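Local coordinates for protein B-agarase (Agarivorans gilvus, PDB 5Z6P) that probably hydrolyses beta-galactosidic linkages of agar, acting as an agarase of glycoside hydrolase family 50, at residues P473-D477 against C536-V541; H521-I526 against Y587-L591. All blocks are in the same frame, centred on the assembly; numbering follows the deposited sequence.

Contact 1. Residues P473-D477 against C536-V541; sequences PDPFD and CPTKAV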
loop_
_atom_site.group_PDB
_atom_site.type_symbol
_atom_site.label_atom_id
_atom_site.label_comp_id
_atom_site.label_asym_id
_atom_site.label_seq_id
_atom_site.Cartn_x
_atom_site.Cartn_y
_atom_site.Cartn_z
ATOM N N PRO A 473 0.993 7.380 -19.473
ATOM C CA PRO A 473 1.572 8.015 -20.657
ATOM C C PRO A 473 1.179 7.298 -21.957
ATOM O O PRO A 473 0.871 6.113 -21.926
ATOM C CB PRO A 473 3.075 7.918 -20.403
ATOM C CG PRO A 473 3.229 6.803 -19.430
ATOM C CD PRO A 473 2.016 6.845 -18.562
ATOM N N ASP A 474 1.152 8.036 -23.064
ATOM C CA ASP A 474 1.021 7.439 -24.397
ATOM C C ASP A 474 2.427 7.177 -24.910
ATOM O O ASP A 474 3.093 8.099 -25.315
ATOM C CB ASP A 474 0.252 8.382 -25.339
ATOM C CG ASP A 474 -0.125 7.726 -26.660
ATOM O OD1 ASP A 474 0.606 6.845 -27.127
ATOM O OD2 ASP A 474 -1.165 8.108 -27.231
ATOM N N PRO A 475 2.884 5.915 -24.869
ATOM C CA PRO A 475 4.260 5.587 -25.242
ATOM C C PRO A 475 4.531 5.716 -26.735
ATOM O O PRO A 475 5.666 5.549 -27.113
ATOM C CB PRO A 475 4.407 4.118 -24.802
ATOM C CG PRO A 475 3.074 3.571 -24.871
ATOM C CD PRO A 475 2.103 4.708 -24.560
ATOM N N PHE A 476 3.523 6.005 -27.552
ATOM C CA PHE A 476 3.755 6.230 -28.975
ATOM C C PHE A 476 3.938 7.713 -29.290
ATOM O O PHE A 476 4.150 8.091 -30.429
ATOM C CB PHE A 476 2.626 5.633 -29.803
ATOM C CG PHE A 476 2.545 4.125 -29.708
ATOM C CD1 PHE A 476 3.394 3.326 -30.462
ATOM C CD2 PHE A 476 1.637 3.519 -28.855
ATOM C CE1 PHE A 476 3.331 1.934 -30.377
ATOM C CE2 PHE A 476 1.561 2.128 -28.763
ATOM C CZ PHE A 476 2.416 1.337 -29.521
ATOM N N ASP A 477 3.878 8.548 -28.262
ATOM C CA ASP A 477 4.271 9.942 -28.422
ATOM C C ASP A 477 5.782 10.028 -28.255
ATOM O O ASP A 477 6.320 9.666 -27.209
ATOM C CB ASP A 477 3.545 10.835 -27.408
ATOM C CG ASP A 477 3.977 12.314 -27.462
ATOM O OD1 ASP A 477 4.957 12.700 -28.141
ATOM O OD2 ASP A 477 3.303 13.102 -26.782
ATOM N N CYS A 536 -4.193 11.356 -30.768
ATOM C CA CYS A 536 -3.953 10.241 -29.871
ATOM C C CYS A 536 -3.185 9.134 -30.590
ATOM O O CYS A 536 -3.785 8.337 -31.289
ATOM C CB CYS A 536 -5.277 9.702 -29.327
ATOM S SG CYS A 536 -5.104 8.448 -28.118
ATOM N N PRO A 537 -1.856 9.105 -30.425
ATOM C CA PRO A 537 -1.007 8.101 -31.074
ATOM C C PRO A 537 -1.405 6.657 -30.736
ATOM O O PRO A 537 -1.393 5.829 -31.628
ATOM C CB PRO A 537 0.399 8.424 -30.535
ATOM C CG PRO A 537 0.332 9.849 -30.122
ATOM C CD PRO A 537 -1.070 10.110 -29.694
ATOM N N THR A 538 -1.726 6.354 -29.477
ATOM C CA THR A 538 -2.142 4.995 -29.136
ATOM C C THR A 538 -3.437 4.577 -29.877
ATOM O O THR A 538 -3.550 3.447 -30.331
ATOM C CB THR A 538 -2.318 4.827 -27.587
ATOM O OG1 THR A 538 -1.029 4.806 -26.960
ATOM C CG2 THR A 538 -3.023 3.534 -27.255
ATOM N N LYS A 539 -4.405 5.485 -29.997
ATOM C CA LYS A 539 -5.611 5.204 -30.775
ATOM C C LYS A 539 -5.261 4.839 -32.224
ATOM O O LYS A 539 -5.824 3.895 -32.774
ATOM C CB LYS A 539 -6.574 6.402 -30.752
ATOM C CG LYS A 539 -7.801 6.232 -31.635
ATOM C CD LYS A 539 -8.571 4.991 -31.279
ATOM C CE LYS A 539 -9.722 4.732 -32.229
ATOM N NZ LYS A 539 -10.857 5.692 -32.060
ATOM N N ALA A 540 -4.337 5.584 -32.835
ATOM C CA ALA A 540 -3.878 5.254 -34.193
ATOM C C ALA A 540 -3.340 3.822 -34.255
ATOM O O ALA A 540 -3.659 3.060 -35.177
ATOM C CB ALA A 540 -2.826 6.222 -34.654
ATOM N N VAL A 541 -2.520 3.470 -33.265
ATOM C CA VAL A 541 -1.986 2.123 -33.148
ATOM C C VAL A 541 -3.129 1.109 -33.012
ATOM O O VAL A 541 -3.103 0.077 -33.666
ATOM C CB VAL A 541 -1.023 1.981 -31.936
ATOM C CG1 VAL A 541 -0.627 0.518 -31.724
ATOM C CG2 VAL A 541 0.204 2.833 -32.147
#

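Contact 2. Residues H521-I526 against Y587-L591; sequences HYGIAI and YALLL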
loop_
_atom_site.group_PDB
_atom_site.type_symbol
_atom_site.label_atom_id
_atom_site.label_comp_id
_atom_site.label_asym_id
_atom_site.label_seq_id
_atom_site.Cartn_x
_atom_site.Cartn_y
_atom_site.Cartn_z
ATOM N N HIS A 521 -11.338 -3.455 -15.954
ATOM C CA HIS A 521 -10.230 -4.225 -16.495
ATOM C C HIS A 521 -9.683 -3.602 -17.793
ATOM O O HIS A 521 -8.487 -3.328 -17.902
ATOM C CB HIS A 521 -10.703 -5.670 -16.722
ATOM C CG HIS A 521 -9.624 -6.630 -17.121
ATOM N ND1 HIS A 521 -9.739 -7.987 -16.921
ATOM C CD2 HIS A 521 -8.435 -6.440 -17.744
ATOM C CE1 HIS A 521 -8.662 -8.594 -17.387
ATOM N NE2 HIS A 521 -7.857 -7.676 -17.892
ATOM N N TYR A 522 -10.568 -3.376 -18.756
ATOM C CA TYR A 522 -10.178 -2.896 -20.079
ATOM C C TYR A 522 -10.529 -1.420 -20.288
ATOM O O TYR A 522 -10.616 -0.959 -21.414
ATOM C CB TYR A 522 -10.835 -3.772 -21.163
ATOM C CG TYR A 522 -10.436 -5.224 -21.050
ATOM C CD1 TYR A 522 -9.194 -5.651 -21.489
ATOM C CD2 TYR A 522 -11.281 -6.163 -20.465
ATOM C CE1 TYR A 522 -8.802 -6.957 -21.355
ATOM C CE2 TYR A 522 -10.892 -7.493 -20.338
ATOM C CZ TYR A 522 -9.650 -7.870 -20.785
ATOM O OH TYR A 522 -9.239 -9.159 -20.688
ATOM N N GLY A 523 -10.710 -0.681 -19.194
ATOM C CA GLY A 523 -10.973 0.750 -19.245
ATOM C C GLY A 523 -10.085 1.576 -20.175
ATOM O O GLY A 523 -10.565 2.465 -20.870
ATOM N N ILE A 524 -8.791 1.278 -20.199
ATOM C CA ILE A 524 -7.864 2.001 -21.063
ATOM C C ILE A 524 -8.161 1.721 -22.539
ATOM O O ILE A 524 -8.093 2.611 -23.373
ATOM C CB ILE A 524 -6.384 1.640 -20.742
ATOM C CG1 ILE A 524 -5.978 2.170 -19.365
ATOM C CG2 ILE A 524 -5.450 2.204 -21.788
ATOM C CD1 ILE A 524 -4.690 1.533 -18.830
ATOM N N ALA A 525 -8.498 0.478 -22.854
ATOM C CA ALA A 525 -8.864 0.125 -24.215
ATOM C C ALA A 525 -10.158 0.835 -24.615
ATOM O O ALA A 525 -10.226 1.468 -25.662
ATOM C CB ALA A 525 -9.008 -1.369 -24.359
ATOM N N ILE A 526 -11.163 0.745 -23.758
ATOM C CA ILE A 526 -12.491 1.268 -24.040
ATOM C C ILE A 526 -12.502 2.792 -24.202
ATOM O O ILE A 526 -13.049 3.301 -25.173
ATOM C CB ILE A 526 -13.480 0.835 -22.938
ATOM C CG1 ILE A 526 -13.567 -0.696 -22.917
ATOM C CG2 ILE A 526 -14.856 1.481 -23.158
ATOM C CD1 ILE A 526 -14.364 -1.280 -21.786
ATOM N N TYR A 587 -10.238 -5.944 -26.794
ATOM C CA TYR A 587 -9.755 -5.060 -25.727
ATOM C C TYR A 587 -8.456 -5.603 -25.137
ATOM O O TYR A 587 -7.525 -4.850 -24.869
ATOM C CB TYR A 587 -10.793 -4.878 -24.600
ATOM C CG TYR A 587 -12.138 -4.322 -25.024
ATOM C CD1 TYR A 587 -12.279 -3.575 -26.186
ATOM C CD2 TYR A 587 -13.269 -4.543 -24.243
ATOM C CE1 TYR A 587 -13.524 -3.072 -26.571
ATOM C CE2 TYR A 587 -14.491 -4.062 -24.607
ATOM C CZ TYR A 587 -14.623 -3.330 -25.767
ATOM O OH TYR A 587 -15.858 -2.871 -26.108
ATOM N N ALA A 588 -8.400 -6.918 -24.943
ATOM C CA ALA A 588 -7.197 -7.572 -24.429
ATOM C C ALA A 588 -5.979 -7.357 -25.341
ATOM O O ALA A 588 -4.902 -7.016 -24.868
ATOM C CB ALA A 588 -7.449 -9.053 -24.239
ATOM N N LEU A 589 -6.154 -7.574 -26.638
ATOM C CA LEU A 589 -5.084 -7.319 -27.600
ATOM C C LEU A 589 -4.596 -5.864 -27.512
ATOM O O LEU A 589 -3.409 -5.595 -27.507
ATOM C CB LEU A 589 -5.557 -7.604 -29.028
ATOM C CG LEU A 589 -5.935 -9.034 -29.420
ATOM C CD1 LEU A 589 -6.501 -9.051 -30.835
ATOM C CD2 LEU A 589 -4.733 -9.968 -29.304
ATOM N N LEU A 590 -5.550 -4.940 -27.471
ATOM C CA LEU A 590 -5.254 -3.514 -27.441
ATOM C C LEU A 590 -4.494 -3.143 -26.162
ATOM O O LEU A 590 -3.492 -2.470 -26.240
ATOM C CB LEU A 590 -6.542 -2.695 -27.557
ATOM C CG LEU A 590 -7.345 -2.894 -28.854
ATOM C CD1 LEU A 590 -8.659 -2.118 -28.833
ATOM C CD2 LEU A 590 -6.530 -2.509 -30.079
ATOM N N LEU A 591 -4.973 -3.606 -25.003
ATOM C CA LEU A 591 -4.335 -3.291 -23.721
ATOM C C LEU A 591 -2.893 -3.812 -23.689
ATOM O O LEU A 591 -1.956 -3.081 -23.345
ATOM C CB LEU A 591 -5.147 -3.877 -22.551
ATOM C CG LEU A 591 -4.654 -3.661 -21.130
ATOM C CD1 LEU A 591 -4.545 -2.185 -20.794
ATOM C CD2 LEU A 591 -5.566 -4.378 -20.135
#

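Contact 1. Residues P473-D477 against C536-V541
D474 grips T538 with both carboxylate oxygens, joining an Asx turn in the loop before helix 478-495 to the first turn of helix 537-550. OD2 of D474 uses its syn lone pair to accept the backbone N of T538 at 2.9 Å, with an N-H...O angle of 163°. OG1 of T538 donates to OD1 of D474 at 2.6 Å, coming from above the carboxylate plane. From the opposite face of that plane the backbone N of F476 reaches the same OD1 at 3.1 Å; this is the bond that makes the Asx turn. A short, acidic side chain suits this place, since it can serve its own turn and an N-H near the start of a helix, where the helix dipole would probably favour its negative charge. With CG of D474 anti to the backbone N (chi1 -170°), the carboxylate swings out to the helix.

P537, which has no N-H to offer, fits the first helical position and meets F476 through their CB atoms at 3.6 Å. The F476 ring carries the hydroxyl of T538 at its edge, while V541 makes a centred CH-pi contact with one face, its CG2 standing 3.4 Å from the F476 ring centroid and 3° off the normal.

Further out, D474 to D477 forms a type I turn. D477 caps helix 478-495, and its OD2 accepts the backbone N of D460 and forms a salt bridge with R479. C536 caps the other helix, its SG accepting from N of K539 at 3.6 Å.

Contact 2. Residues H521-I526 against Y587-L591
The first turn of helix 523-530 packs against helix 581-609, with Y522, A525 and I526 set against Y587, A588 and L591. No hydrogen bond crosses, and the fit is apolar. The small methyl of A525 lets the backbones come close, its CB lying 3.9 Å from CB of Y587. Y522, at the N-cap position, lays its ring obliquely against the second helix: CD1 touches CB of Y587 at 3.6 Å, and CE1 comes within 3.5 Å of CA of A588, where the small A588 lets the ring come up to the backbone. I526 sends CG1 over one face of the Y587 ring, 4.0 Å from its centroid and displaced toward the rim, a CH-pi contact. With CG of L591 anti to the backbone N (chi1 -180°), the side chain extends across to the other segment and puts CD2 4.1 Å from CD1 of Y522, and nearer still to the carbonyl O of H521.

Tyrosine suits both ring positions, because each has an apolar flank and a polar end. The hydroxyl of Y587 bonds to H579, whereas Y522, with CD2 of H521 lying over one face of its ring, bonds to E628, as does H521. Helix 627-634 borders the contact beside H521 and L591, and helix 537-550 lies against L589 and L590.

Both contacts are largely buried and belong to the same helical region, their centres about 14 Å apart and their nearest atoms about 6 Å apart. Contact 1 ties a loop to a helix start with polar bonds, as suits the first N-H groups of a helix, which lack acceptors within it; the partly exposed F476 and V541 add an apolar patch. Contact 2 joins helix to helix by hydrocarbon and ring packing alone, its polar ends turned to partners beyond it. Helix 581-609 connects them: it supplies 587-591, and F594 farther along it touches P475 and T538 of contact 1 and I524 of contact 2. The consecutive helices 523-530 and 537-550 also meet, through T528 and T538.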